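Local coordinates for protein 3-hydroxyadipyl-CoA dehydrogenase (Escherichia coli, PDB 3MOG) that catalyses the NAD(+)-dependent oxidation of 3-hydroxyadipyl-CoA to 3-oxoadipyl-CoA in the degradation of phenylacetate, at residues C[327-332]-C[384-389]; C[343-348]-C[388-393]; C[351-356]-C[380-385]. All blocks are in the same frame, centred on the assembly; numbering follows the deposited sequence.

Interaction 1: C[327-332]-C[384-389]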
ATOM      1  N   GLY C 327       6.475  17.972 -18.133  1.00 46.77           N
ATOM      2  CA  GLY C 327       5.568  17.508 -17.086  1.00 50.99           C
ATOM      3  C   GLY C 327       4.824  18.607 -16.364  1.00 51.25           C
ATOM      4  O   GLY C 327       4.058  18.336 -15.432  1.00 50.39           O
ATOM      5  N   GLU C 328       5.075  19.848 -16.776  1.00 49.08           N
ATOM      6  CA  GLU C 328       4.294  20.993 -16.323  1.00 46.28           C
ATOM      7  C   GLU C 328       3.202  21.303 -17.330  1.00 47.14           C
ATOM      8  O   GLU C 328       3.379  21.088 -18.525  1.00 45.79           O
ATOM      9  CB  GLU C 328       5.190  22.205 -16.129  1.00 53.01           C
ATOM     10  CG  GLU C 328       6.267  22.019 -15.074  1.00 51.98           C
ATOM     11  CD  GLU C 328       7.089  23.279 -14.872  1.00 60.25           C
ATOM     12  OE1 GLU C 328       6.799  24.041 -13.919  1.00 57.89           O
ATOM     13  OE2 GLU C 328       8.009  23.516 -15.685  1.00 59.99           O
ATOM     14  N   THR C 329       2.057  21.779 -16.848  1.00 50.06           N
ATOM     15  CA  THR C 329       0.940  22.084 -17.740  1.00 44.98           C
ATOM     16  C   THR C 329       1.186  23.380 -18.507  1.00 41.06           C
ATOM     17  O   THR C 329       1.900  24.266 -18.046  1.00 48.02           O
ATOM     18  CB  THR C 329      -0.403  22.229 -16.985  1.00 42.45           C
ATOM     19  OG1 THR C 329      -0.322  23.342 -16.094  1.00 43.35           O
ATOM     20  CG2 THR C 329      -0.740  20.952 -16.194  1.00 44.07           C
ATOM     21  N   ALA C 330       0.575  23.468 -19.681  1.00 51.12           N
ATOM     22  CA  ALA C 330       0.512  24.701 -20.457  1.00 50.16           C
ATOM     23  C   ALA C 330       0.004  25.866 -19.611  1.00 48.42           C
ATOM     24  O   ALA C 330       0.592  26.954 -19.643  1.00 47.74           O
ATOM     25  CB  ALA C 330      -0.363  24.491 -21.688  1.00 48.32           C
ATOM     26  N   GLN C 331      -1.048  25.622 -18.823  1.00 48.41           N
ATOM     27  CA  GLN C 331      -1.619  26.639 -17.937  1.00 50.42           C
ATOM     28  C   GLN C 331      -0.635  27.158 -16.889  1.00 53.17           C
ATOM     29  O   GLN C 331      -0.547  28.368 -16.667  1.00 49.88           O
ATOM     30  CB  GLN C 331      -2.921  26.141 -17.280  1.00 54.06           C
ATOM     31  CG  GLN C 331      -3.745  27.240 -16.562  1.00 55.70           C
ATOM     32  CD  GLN C 331      -4.636  28.109 -17.497  1.00 69.85           C
ATOM     33  OE1 GLN C 331      -4.368  28.272 -18.691  1.00 60.67           O
ATOM     34  NE2 GLN C 331      -5.702  28.670 -16.928  1.00 68.61           N
ATOM     35  N   ALA C 332       0.112  26.260 -16.252  1.00 52.40           N
ATOM     36  CA  ALA C 332       1.088  26.698 -15.251  1.00 50.92           C
ATOM     37  C   ALA C 332       2.181  27.551 -15.884  1.00 51.82           C
ATOM     38  O   ALA C 332       2.595  28.550 -15.304  1.00 55.50           O
ATOM     39  CB  ALA C 332       1.699  25.514 -14.503  1.00 47.94           C
ATOM     40  N   ASP C 384      -4.955  19.336 -21.112  1.00 49.81           N
ATOM     41  CA  ASP C 384      -3.708  19.860 -20.568  1.00 51.66           C
ATOM     42  C   ASP C 384      -3.241  18.969 -19.399  1.00 51.17           C
ATOM     43  O   ASP C 384      -3.383  19.305 -18.224  1.00 41.97           O
ATOM     44  CB  ASP C 384      -3.913  21.327 -20.147  1.00 48.85           C
ATOM     45  CG  ASP C 384      -2.604  22.078 -19.935  1.00 54.69           C
ATOM     46  OD1 ASP C 384      -1.519  21.557 -20.264  1.00 45.29           O
ATOM     47  OD2 ASP C 384      -2.664  23.214 -19.430  1.00 61.50           O
ATOM     48  N   TYR C 385      -2.670  17.833 -19.776  1.00 46.34           N
ATOM     49  CA  TYR C 385      -2.355  16.733 -18.891  1.00 50.10           C
ATOM     50  C   TYR C 385      -0.831  16.659 -18.703  1.00 45.11           C
ATOM     51  O   TYR C 385      -0.097  16.546 -19.686  1.00 44.80           O
ATOM     52  CB  TYR C 385      -2.865  15.468 -19.570  1.00 45.41           C
ATOM     53  CG  TYR C 385      -2.810  14.180 -18.790  1.00 47.70           C
ATOM     54  CD1 TYR C 385      -3.501  14.030 -17.569  1.00 37.07           C
ATOM     55  CD2 TYR C 385      -2.139  13.071 -19.314  1.00 41.27           C
ATOM     56  CE1 TYR C 385      -3.484  12.826 -16.887  1.00 46.82           C
ATOM     57  CE2 TYR C 385      -2.117  11.857 -18.632  1.00 46.07           C
ATOM     58  CZ  TYR C 385      -2.795  11.743 -17.423  1.00 42.25           C
ATOM     59  OH  TYR C 385      -2.775  10.546 -16.748  1.00 45.13           O
ATOM     60  N   PRO C 386      -0.363  16.740 -17.444  1.00 42.64           N
ATOM     61  CA  PRO C 386       1.054  16.698 -17.094  1.00 38.79           C
ATOM     62  C   PRO C 386       1.798  15.554 -17.775  1.00 40.80           C
ATOM     63  O   PRO C 386       1.364  14.406 -17.709  1.00 44.17           O
ATOM     64  CB  PRO C 386       1.025  16.497 -15.576  1.00 37.43           C
ATOM     65  CG  PRO C 386      -0.196  17.187 -15.139  1.00 46.80           C
ATOM     66  CD  PRO C 386      -1.209  16.934 -16.247  1.00 42.52           C
ATOM     67  N   GLY C 387       2.879  15.874 -18.484  1.00 42.45           N
ATOM     68  CA  GLY C 387       3.675  14.850 -19.143  1.00 38.37           C
ATOM     69  C   GLY C 387       3.032  14.280 -20.396  1.00 43.93           C
ATOM     70  O   GLY C 387       3.665  13.515 -21.128  1.00 49.51           O
ATOM     71  N   MET C 388       1.776  14.663 -20.634  1.00 43.90           N
ATOM     72  CA  MET C 388       0.974  14.229 -21.783  1.00 45.96           C
ATOM     73  C   MET C 388       0.923  12.702 -21.913  1.00 47.69           C
ATOM     74  O   MET C 388       0.553  12.027 -20.948  1.00 47.39           O
ATOM     75  CB  MET C 388       1.412  14.949 -23.076  1.00 39.74           C
ATOM     76  CG  MET C 388       1.378  16.483 -22.967  1.00 37.63           C
ATOM     77  SD  MET C 388      -0.288  17.160 -23.008  1.00 34.02           S
ATOM     78  CE  MET C 388      -0.348  17.450 -24.760  1.00 42.51           C
ATOM     79  N   LEU C 389       1.317  12.154 -23.063  1.00 44.96           N
ATOM     80  CA  LEU C 389       1.058  10.735 -23.338  1.00 43.25           C
ATOM     81  C   LEU C 389       2.306   9.929 -23.637  1.00 44.40           C
ATOM     82  O   LEU C 389       2.639   8.989 -22.910  1.00 49.01           O
ATOM     83  CB  LEU C 389       0.050  10.573 -24.491  1.00 44.95           C
ATOM     84  CG  LEU C 389      -1.369  11.108 -24.276  1.00 47.11           C
ATOM     85  CD1 LEU C 389      -2.234  10.853 -25.500  1.00 46.99           C
ATOM     86  CD2 LEU C 389      -2.025  10.499 -23.006  1.00 41.21           C
TER
HETATM   87  O   HOH W   1       2.883  18.722 -19.587  1.00 39.96           O
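The carboxylate of Asp384 receives the first two backbone amides of helix 330-337, one on each oxygen. Ala330 N donates to Asp384 OD1 at 2.9 Å, and Gln331 N to Asp384 OD2 at 3.0 Å with an N-H...O angle of 158°; both bonds use the syn lone pair, so the two N-H groups meet the open end of the carboxylate side by side and fix its rotation. Asp384 CG stands anti to its backbone N (chi1 -164°), which carries the carboxylate across to the helix start. The helix dipole and the paired N-H groups would be expected to favour its ionised form.

Thr329 is the N-cap of the same helix. Its OG1, set between the backbone N and the carbonyl carbon (chi1 64°), accepts from Ala332 N at 3.0 Å. Thus the local cap takes the third amide, while the distant aspartate takes the two before it. The helix belongs to the reduced Rossmann-fold domain, and Asp384 reaches it from the loop that follows strand 378-381. A water adds a further link between the segments, donating to Glu328 O at 2.6 Å and accepting from Gly387 N.

The CB atoms of Thr329 and Ala330 lie against the carboxylate, each 3.5 Å from Asp384 OD1, and the Thr329 side chain crosses that of Asp384 at about a right angle. Thr329 CG2 runs beside the Pro386 ring, 3.9 Å from Pro386 CG. Farther along, backbone meets backbone: Gly387 is the third residue of a type II turn from Tyr385 to Met388, and its N lies 3.4 Å from Gly327 CA. Both glycines have positive phi, a shape that favours this residue, and without side chains their backbones can come this close. Helix 438-452 packs on Pro386 through Leu448, His451 and Tyr452, while Leu469 of a neighbouring subunit touches Gln331.

Interaction 2: C[343-348]-C[388-393]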
ATOM      1  N   VAL C 343       1.689  23.273 -25.177  1.00 51.00           N
ATOM      2  CA  VAL C 343       2.569  22.167 -24.806  1.00 48.57           C
ATOM      3  C   VAL C 343       2.497  21.058 -25.875  1.00 49.92           C
ATOM      4  O   VAL C 343       1.414  20.665 -26.285  1.00 49.42           O
ATOM      5  CB  VAL C 343       2.244  21.637 -23.381  1.00 50.46           C
ATOM      6  CG1 VAL C 343       2.747  20.219 -23.181  1.00 42.53           C
ATOM      7  CG2 VAL C 343       2.855  22.561 -22.325  1.00 42.07           C
ATOM      8  N   ILE C 344       3.650  20.584 -26.338  1.00 45.98           N
ATOM      9  CA  ILE C 344       3.692  19.523 -27.337  1.00 45.59           C
ATOM     10  C   ILE C 344       4.353  18.247 -26.792  1.00 44.49           C
ATOM     11  O   ILE C 344       5.290  18.289 -25.988  1.00 49.15           O
ATOM     12  CB  ILE C 344       4.364  19.998 -28.666  1.00 43.46           C
ATOM     13  CG1 ILE C 344       4.417  18.887 -29.702  1.00 48.71           C
ATOM     14  CG2 ILE C 344       5.772  20.525 -28.435  1.00 44.67           C
ATOM     15  CD1 ILE C 344       4.997  19.326 -31.031  1.00 61.78           C
ATOM     16  N   ASP C 345       3.832  17.120 -27.254  1.00 47.51           N
ATOM     17  CA  ASP C 345       4.257  15.796 -26.874  1.00 46.53           C
ATOM     18  C   ASP C 345       4.621  15.095 -28.165  1.00 47.01           C
ATOM     19  O   ASP C 345       3.737  14.646 -28.904  1.00 46.81           O
ATOM     20  CB  ASP C 345       3.057  15.098 -26.238  1.00 42.24           C
ATOM     21  CG  ASP C 345       3.379  13.740 -25.676  1.00 49.53           C
ATOM     22  OD1 ASP C 345       2.466  12.882 -25.667  1.00 49.03           O
ATOM     23  OD2 ASP C 345       4.519  13.534 -25.218  1.00 52.81           O
ATOM     24  N   LYS C 346       5.915  15.006 -28.457  1.00 49.15           N
ATOM     25  CA  LYS C 346       6.343  14.442 -29.745  1.00 48.72           C
ATOM     26  C   LYS C 346       7.615  13.630 -29.643  1.00 46.16           C
ATOM     27  O   LYS C 346       8.468  13.922 -28.800  1.00 46.78           O
ATOM     28  CB  LYS C 346       6.526  15.540 -30.808  1.00 48.31           C
ATOM     29  CG  LYS C 346       7.616  16.573 -30.504  1.00 51.48           C
ATOM     30  CD  LYS C 346       8.155  17.244 -31.767  1.00 63.15           C
ATOM     31  CE  LYS C 346       9.037  18.452 -31.415  1.00 69.06           C
ATOM     32  NZ  LYS C 346       9.716  19.063 -32.600  1.00 75.72           N
ATOM     33  N   MET C 347       7.719  12.598 -30.485  1.00 46.42           N
ATOM     34  CA  MET C 347       9.014  11.963 -30.767  1.00 54.20           C
ATOM     35  C   MET C 347       9.318  12.026 -32.266  1.00 58.75           C
ATOM     36  O   MET C 347       9.310  13.115 -32.824  1.00 61.52           O
ATOM     37  CB  MET C 347       9.127  10.558 -30.165  1.00 46.43           C
ATOM     38  CG  MET C 347       9.290  10.602 -28.626  1.00 50.04           C
ATOM     39  SD  MET C 347       9.479   8.998 -27.827  1.00 40.21           S
ATOM     40  CE  MET C 347       9.614   9.516 -26.134  1.00 38.02           C
ATOM     41  N   ALA C 348       9.580  10.893 -32.918  1.00 62.07           N
ATOM     42  CA  ALA C 348      10.005  10.920 -34.331  1.00 61.16           C
ATOM     43  C   ALA C 348       8.846  10.806 -35.313  1.00 60.42           C
ATOM     44  O   ALA C 348       8.889  11.386 -36.402  1.00 59.28           O
ATOM     45  CB  ALA C 348      11.043   9.843 -34.611  1.00 58.02           C
ATOM     46  N   MET C 388       1.776  14.663 -20.634  1.00 43.90           N
ATOM     47  CA  MET C 388       0.974  14.229 -21.783  1.00 45.96           C
ATOM     48  C   MET C 388       0.923  12.702 -21.913  1.00 47.69           C
ATOM     49  O   MET C 388       0.553  12.027 -20.948  1.00 47.39           O
ATOM     50  CB  MET C 388       1.412  14.949 -23.076  1.00 39.74           C
ATOM     51  CG  MET C 388       1.378  16.483 -22.967  1.00 37.63           C
ATOM     52  SD  MET C 388      -0.288  17.160 -23.008  1.00 34.02           S
ATOM     53  CE  MET C 388      -0.348  17.450 -24.760  1.00 42.51           C
ATOM     54  N   LEU C 389       1.317  12.154 -23.063  1.00 44.96           N
ATOM     55  CA  LEU C 389       1.058  10.735 -23.338  1.00 43.25           C
ATOM     56  C   LEU C 389       2.306   9.929 -23.637  1.00 44.40           C
ATOM     57  O   LEU C 389       2.639   8.989 -22.910  1.00 49.01           O
ATOM     58  CB  LEU C 389       0.050  10.573 -24.491  1.00 44.95           C
ATOM     59  CG  LEU C 389      -1.369  11.108 -24.276  1.00 47.11           C
ATOM     60  CD1 LEU C 389      -2.234  10.853 -25.500  1.00 46.99           C
ATOM     61  CD2 LEU C 389      -2.025  10.499 -23.006  1.00 41.21           C
ATOM     62  N   ILE C 390       2.971  10.305 -24.718  1.00 43.51           N
ATOM     63  CA  ILE C 390       4.128   9.611 -25.223  1.00 43.57           C
ATOM     64  C   ILE C 390       5.249   9.717 -24.204  1.00 44.25           C
ATOM     65  O   ILE C 390       5.753   8.694 -23.748  1.00 48.09           O
ATOM     66  CB  ILE C 390       4.566  10.220 -26.582  1.00 45.19           C
ATOM     67  CG1 ILE C 390       3.554   9.874 -27.679  1.00 51.15           C
ATOM     68  CG2 ILE C 390       5.973   9.780 -26.958  1.00 40.08           C
ATOM     69  CD1 ILE C 390       3.692  10.750 -28.955  1.00 51.20           C
ATOM     70  N   TRP C 391       5.601  10.948 -23.822  1.00 42.37           N
ATOM     71  CA  TRP C 391       6.728  11.179 -22.924  1.00 46.26           C
ATOM     72  C   TRP C 391       6.472  10.617 -21.545  1.00 45.46           C
ATOM     73  O   TRP C 391       7.372  10.038 -20.952  1.00 46.86           O
ATOM     74  CB  TRP C 391       7.164  12.657 -22.891  1.00 37.19           C
ATOM     75  CG  TRP C 391       8.065  12.956 -24.061  1.00 47.61           C
ATOM     76  CD1 TRP C 391       7.679  13.293 -25.331  1.00 41.51           C
ATOM     77  CD2 TRP C 391       9.496  12.871 -24.087  1.00 45.00           C
ATOM     78  NE1 TRP C 391       8.783  13.445 -26.140  1.00 50.76           N
ATOM     79  CE2 TRP C 391       9.910  13.191 -25.403  1.00 45.96           C
ATOM     80  CE3 TRP C 391      10.470  12.565 -23.124  1.00 43.91           C
ATOM     81  CZ2 TRP C 391      11.255  13.209 -25.780  1.00 39.07           C
ATOM     82  CZ3 TRP C 391      11.811  12.591 -23.496  1.00 47.46           C
ATOM     83  CH2 TRP C 391      12.190  12.910 -24.818  1.00 47.82           C
ATOM     84  N   ARG C 392       5.234  10.748 -21.070  1.00 44.75           N
ATOM     85  CA  ARG C 392       4.839  10.237 -19.753  1.00 42.12           C
ATOM     86  C   ARG C 392       4.968   8.711 -19.687  1.00 43.99           C
ATOM     87  O   ARG C 392       5.485   8.171 -18.695  1.00 39.84           O
ATOM     88  CB  ARG C 392       3.407  10.688 -19.429  1.00 44.57           C
ATOM     89  CG  ARG C 392       2.858  10.172 -18.118  1.00 36.88           C
ATOM     90  CD  ARG C 392       1.807  11.086 -17.597  1.00 39.04           C
ATOM     91  NE  ARG C 392       1.147  10.519 -16.420  1.00 39.30           N
ATOM     92  CZ  ARG C 392       0.273  11.177 -15.670  1.00 46.22           C
ATOM     93  NH1 ARG C 392      -0.020  12.436 -15.978  1.00 41.08           N
ATOM     94  NH2 ARG C 392      -0.302  10.583 -14.611  1.00 36.21           N
ATOM     95  N   THR C 393       4.541   8.038 -20.765  1.00 45.72           N
ATOM     96  CA  THR C 393       4.541   6.569 -20.853  1.00 42.70           C
ATOM     97  C   THR C 393       5.956   6.012 -21.028  1.00 47.80           C
ATOM     98  O   THR C 393       6.320   5.001 -20.406  1.00 42.84           O
ATOM     99  CB  THR C 393       3.647   6.067 -22.021  1.00 40.65           C
ATOM    100  OG1 THR C 393       2.292   6.504 -21.818  1.00 43.64           O
ATOM    101  CG2 THR C 393       3.665   4.552 -22.126  1.00 36.05           C
TER
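Asp345 of strand 341-345 receives the backbone amides at the N-terminus of helix 390-406, in a buried contact where the reduced Rossmann-fold domain meets the C-terminal helical domain. Asp345 OD1 accepts two amides: Ile390 N at 2.8 Å through its syn lone pair, and Leu389 N at 2.9 Å from above the carboxylate plane. Asp345 OD2 takes Trp391 N at 3.1 Å, again syn. Three amides thus hold the group, whose CG is anti to the backbone N (chi1 -175°), and the helix start probably stabilises its negative charge. Strand and helix are thereby joined by one side chain. A second link follows at Lys346, whose backbone O accepts from Trp391 NE1 at 2.7 Å; Lys346 O lies in the indole plane, while NE1 approaches from above the carbonyl plane.

Over one face of this indole lies Met347 CE, a CH-pi contact 3.9 Å from the centroid of the Trp391 five-membered ring; Met347 SD stands obliquely to it and meets Ile390 CG2 at 3.7 Å. Met388 slides past Asp345, its CB 3.5 Å from Asp345 CG, and its CG reaches Val343 CG1. Arg440, Ile441 and Leu444 of helix 438-452 also pack on Trp391.

Interaction 3: C[351-356]-C[380-385]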
ATOM      1  N   VAL C 351       2.556  11.624 -35.905  1.00 64.19           N
ATOM      2  CA  VAL C 351       1.499  11.972 -34.970  1.00 63.49           C
ATOM      3  C   VAL C 351       2.075  12.669 -33.746  1.00 64.62           C
ATOM      4  O   VAL C 351       3.020  12.189 -33.125  1.00 68.79           O
ATOM      5  CB  VAL C 351       0.610  10.764 -34.638  1.00 65.38           C
ATOM      6  CG1 VAL C 351      -0.201  11.001 -33.377  1.00 65.81           C
ATOM      7  CG2 VAL C 351      -0.312  10.484 -35.823  1.00 61.48           C
ATOM      8  N   VAL C 352       1.502  13.830 -33.445  1.00 62.85           N
ATOM      9  CA  VAL C 352       1.961  14.722 -32.392  1.00 57.53           C
ATOM     10  C   VAL C 352       0.729  15.120 -31.551  1.00 59.31           C
ATOM     11  O   VAL C 352      -0.321  15.452 -32.121  1.00 58.31           O
ATOM     12  CB  VAL C 352       2.611  15.957 -33.068  1.00 60.89           C
ATOM     13  CG1 VAL C 352       2.445  17.212 -32.260  1.00 60.87           C
ATOM     14  CG2 VAL C 352       4.069  15.702 -33.382  1.00 58.15           C
ATOM     15  N   THR C 353       0.817  15.063 -30.216  1.00 54.99           N
ATOM     16  CA  THR C 353      -0.266  15.649 -29.405  1.00 50.67           C
ATOM     17  C   THR C 353       0.106  17.005 -28.804  1.00 48.53           C
ATOM     18  O   THR C 353       1.277  17.287 -28.546  1.00 49.11           O
ATOM     19  CB  THR C 353      -0.935  14.689 -28.348  1.00 51.69           C
ATOM     20  OG1 THR C 353      -0.077  14.483 -27.222  1.00 59.77           O
ATOM     21  CG2 THR C 353      -1.310  13.360 -28.954  1.00 54.72           C
ATOM     22  N   ILE C 354      -0.904  17.858 -28.626  1.00 44.21           N
ATOM     23  CA  ILE C 354      -0.700  19.213 -28.107  1.00 44.90           C
ATOM     24  C   ILE C 354      -1.791  19.576 -27.108  1.00 46.53           C
ATOM     25  O   ILE C 354      -2.861  18.976 -27.101  1.00 45.51           O
ATOM     26  CB  ILE C 354      -0.666  20.316 -29.232  1.00 49.90           C
ATOM     27  CG1 ILE C 354      -2.061  20.547 -29.831  1.00 54.38           C
ATOM     28  CG2 ILE C 354       0.375  19.994 -30.323  1.00 48.37           C
ATOM     29  CD1 ILE C 354      -2.253  21.923 -30.422  1.00 62.07           C
ATOM     30  N   ALA C 355      -1.497  20.537 -26.241  1.00 45.45           N
ATOM     31  CA  ALA C 355      -2.508  21.077 -25.349  1.00 50.63           C
ATOM     32  C   ALA C 355      -2.260  22.548 -25.245  1.00 48.09           C
ATOM     33  O   ALA C 355      -1.110  22.982 -25.110  1.00 47.98           O
ATOM     34  CB  ALA C 355      -2.449  20.421 -23.960  1.00 44.35           C
ATOM     35  N   ALA C 356      -3.345  23.308 -25.352  1.00 50.40           N
ATOM     36  CA  ALA C 356      -3.303  24.756 -25.216  1.00 45.76           C
ATOM     37  C   ALA C 356      -3.658  25.100 -23.788  1.00 48.71           C
ATOM     38  O   ALA C 356      -4.523  24.455 -23.196  1.00 48.49           O
ATOM     39  CB  ALA C 356      -4.306  25.387 -26.144  1.00 49.23           C
ATOM     40  N   LEU C 380      -2.912  16.326 -33.045  1.00 56.08           N
ATOM     41  CA  LEU C 380      -4.090  15.925 -32.252  1.00 52.45           C
ATOM     42  C   LEU C 380      -4.160  16.728 -30.970  1.00 52.33           C
ATOM     43  O   LEU C 380      -3.167  16.835 -30.256  1.00 59.70           O
ATOM     44  CB  LEU C 380      -4.041  14.440 -31.906  1.00 50.34           C
ATOM     45  CG  LEU C 380      -4.126  13.424 -33.037  1.00 49.22           C
ATOM     46  CD1 LEU C 380      -3.761  12.064 -32.523  1.00 50.41           C
ATOM     47  CD2 LEU C 380      -5.521  13.391 -33.639  1.00 54.24           C
ATOM     48  N   GLN C 381      -5.324  17.296 -30.671  1.00 54.18           N
ATOM     49  CA  GLN C 381      -5.466  18.124 -29.478  1.00 57.07           C
ATOM     50  C   GLN C 381      -6.110  17.363 -28.323  1.00 59.32           C
ATOM     51  O   GLN C 381      -7.180  16.765 -28.488  1.00 59.80           O
ATOM     52  CB  GLN C 381      -6.253  19.400 -29.784  1.00 58.13           C
ATOM     53  CG  GLN C 381      -6.094  20.460 -28.713  1.00 53.69           C
ATOM     54  CD  GLN C 381      -6.679  21.813 -29.094  1.00 65.28           C
ATOM     55  OE1 GLN C 381      -7.129  22.029 -30.227  1.00 65.52           O
ATOM     56  NE2 GLN C 381      -6.660  22.741 -28.141  1.00 56.41           N
ATOM     57  N   ILE C 382      -5.458  17.393 -27.155  1.00 54.39           N
ATOM     58  CA  ILE C 382      -5.950  16.673 -25.969  1.00 49.04           C
ATOM     59  C   ILE C 382      -6.038  17.599 -24.755  1.00 49.73           C
ATOM     60  O   ILE C 382      -5.742  18.784 -24.870  1.00 52.75           O
ATOM     61  CB  ILE C 382      -5.070  15.434 -25.657  1.00 49.08           C
ATOM     62  CG1 ILE C 382      -3.650  15.843 -25.265  1.00 41.58           C
ATOM     63  CG2 ILE C 382      -5.018  14.480 -26.865  1.00 49.87           C
ATOM     64  CD1 ILE C 382      -2.738  14.649 -24.871  1.00 44.33           C
ATOM     65  N   ALA C 383      -6.432  17.073 -23.594  1.00 46.79           N
ATOM     66  CA  ALA C 383      -6.459  17.895 -22.384  1.00 51.03           C
ATOM     67  C   ALA C 383      -5.040  18.276 -21.912  1.00 51.10           C
ATOM     68  O   ALA C 383      -4.057  17.645 -22.301  1.00 53.17           O
ATOM     69  CB  ALA C 383      -7.246  17.211 -21.278  1.00 50.49           C
ATOM     70  N   ASP C 384      -4.955  19.336 -21.112  1.00 49.81           N
ATOM     71  CA  ASP C 384      -3.708  19.860 -20.568  1.00 51.66           C
ATOM     72  C   ASP C 384      -3.241  18.969 -19.399  1.00 51.17           C
ATOM     73  O   ASP C 384      -3.383  19.305 -18.224  1.00 41.97           O
ATOM     74  CB  ASP C 384      -3.913  21.327 -20.147  1.00 48.85           C
ATOM     75  CG  ASP C 384      -2.604  22.078 -19.935  1.00 54.69           C
ATOM     76  OD1 ASP C 384      -1.519  21.557 -20.264  1.00 45.29           O
ATOM     77  OD2 ASP C 384      -2.664  23.214 -19.430  1.00 61.50           O
ATOM     78  N   TYR C 385      -2.670  17.833 -19.776  1.00 46.34           N
ATOM     79  CA  TYR C 385      -2.355  16.733 -18.891  1.00 50.10           C
ATOM     80  C   TYR C 385      -0.831  16.659 -18.703  1.00 45.11           C
ATOM     81  O   TYR C 385      -0.097  16.546 -19.686  1.00 44.80           O
ATOM     82  CB  TYR C 385      -2.865  15.468 -19.570  1.00 45.41           C
ATOM     83  CG  TYR C 385      -2.810  14.180 -18.790  1.00 47.70           C
ATOM     84  CD1 TYR C 385      -3.501  14.030 -17.569  1.00 37.07           C
ATOM     85  CD2 TYR C 385      -2.139  13.071 -19.314  1.00 41.27           C
ATOM     86  CE1 TYR C 385      -3.484  12.826 -16.887  1.00 46.82           C
ATOM     87  CE2 TYR C 385      -2.117  11.857 -18.632  1.00 46.07           C
ATOM     88  CZ  TYR C 385      -2.795  11.743 -17.423  1.00 42.25           C
ATOM     89  OH  TYR C 385      -2.775  10.546 -16.748  1.00 45.13           O
TER
HETATM   90  O   HOH W   2      -5.872  21.505 -25.546  1.00 56.02           O
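Leu380 O is gripped twice from the neighbouring strand, by one hydrogen bond from Ile354 N at 3.0 Å and by a CA-H...O contact from Thr353 CA at 3.2 Å. Ile354 O in turn accepts from Ile382 N at 3.0 Å, with an N-H...O angle of 176° and the donor almost on the C=O axis. Together with Leu380 N to Val352 O (2.9 Å, 178°), these bonds set the parallel register in which Thr353 pairs with Leu380 and Ile354 with Gln381.

Beyond Ile382 N the direct pairing gives way to a water. It accepts from Ala356 N and from Gln381 NE2 and donates to Ile382 O at 2.8 Å, so it joins the extended Gln381 side chain to the backbone of both segments.

On the sheet face bearing Thr353 and Leu380, the tip of Ile382 crosses the threonine obliquely; its chi1 of 65° brings CD1 back to lie 3.6 Å from Thr353 OG1. Val351 CG1 meets Leu380 CD1 at 3.8 Å. The other face carries Ile354 and Gln381. At the far end Ala355 CB packs on Asp384 CA at 3.7 Å, where the chain makes an inverse gamma turn centred on Asp384.

Helix 362-373 connects the two strands as a beta-alpha-beta crossover of the Rossmann type, with strand 378-381 outermost in its sheet within the chain. Ile369 and Leu372 of that helix cover Ile354, whereas helix 213-223 packs on Thr353, Leu380 and Ile382 through Ala219 and Val215.

How the interactions relate
Interactions 1 and 2 both place an aspartate at a helix start, but in different settings. Interaction 2 is buried and joins the sheet to the C-terminal helical domain; interaction 1 is partly buried, lies within the reduced Rossmann-fold domain and borders another subunit. Interaction 3, also partly buried, relies instead on strand pairing by backbone bonds. It shares Asp384 and Tyr385 with interaction 1, so the chain leaving strand 378-381 turns directly into the loop that carries Asp384 to helix 330-337. Strands 341-345 and 351-356 are neighbours in one sheet, and Met388, in the loop shared by interactions 1 and 2, packs with its CE 3.5 Å from Ile354 C of interaction 3.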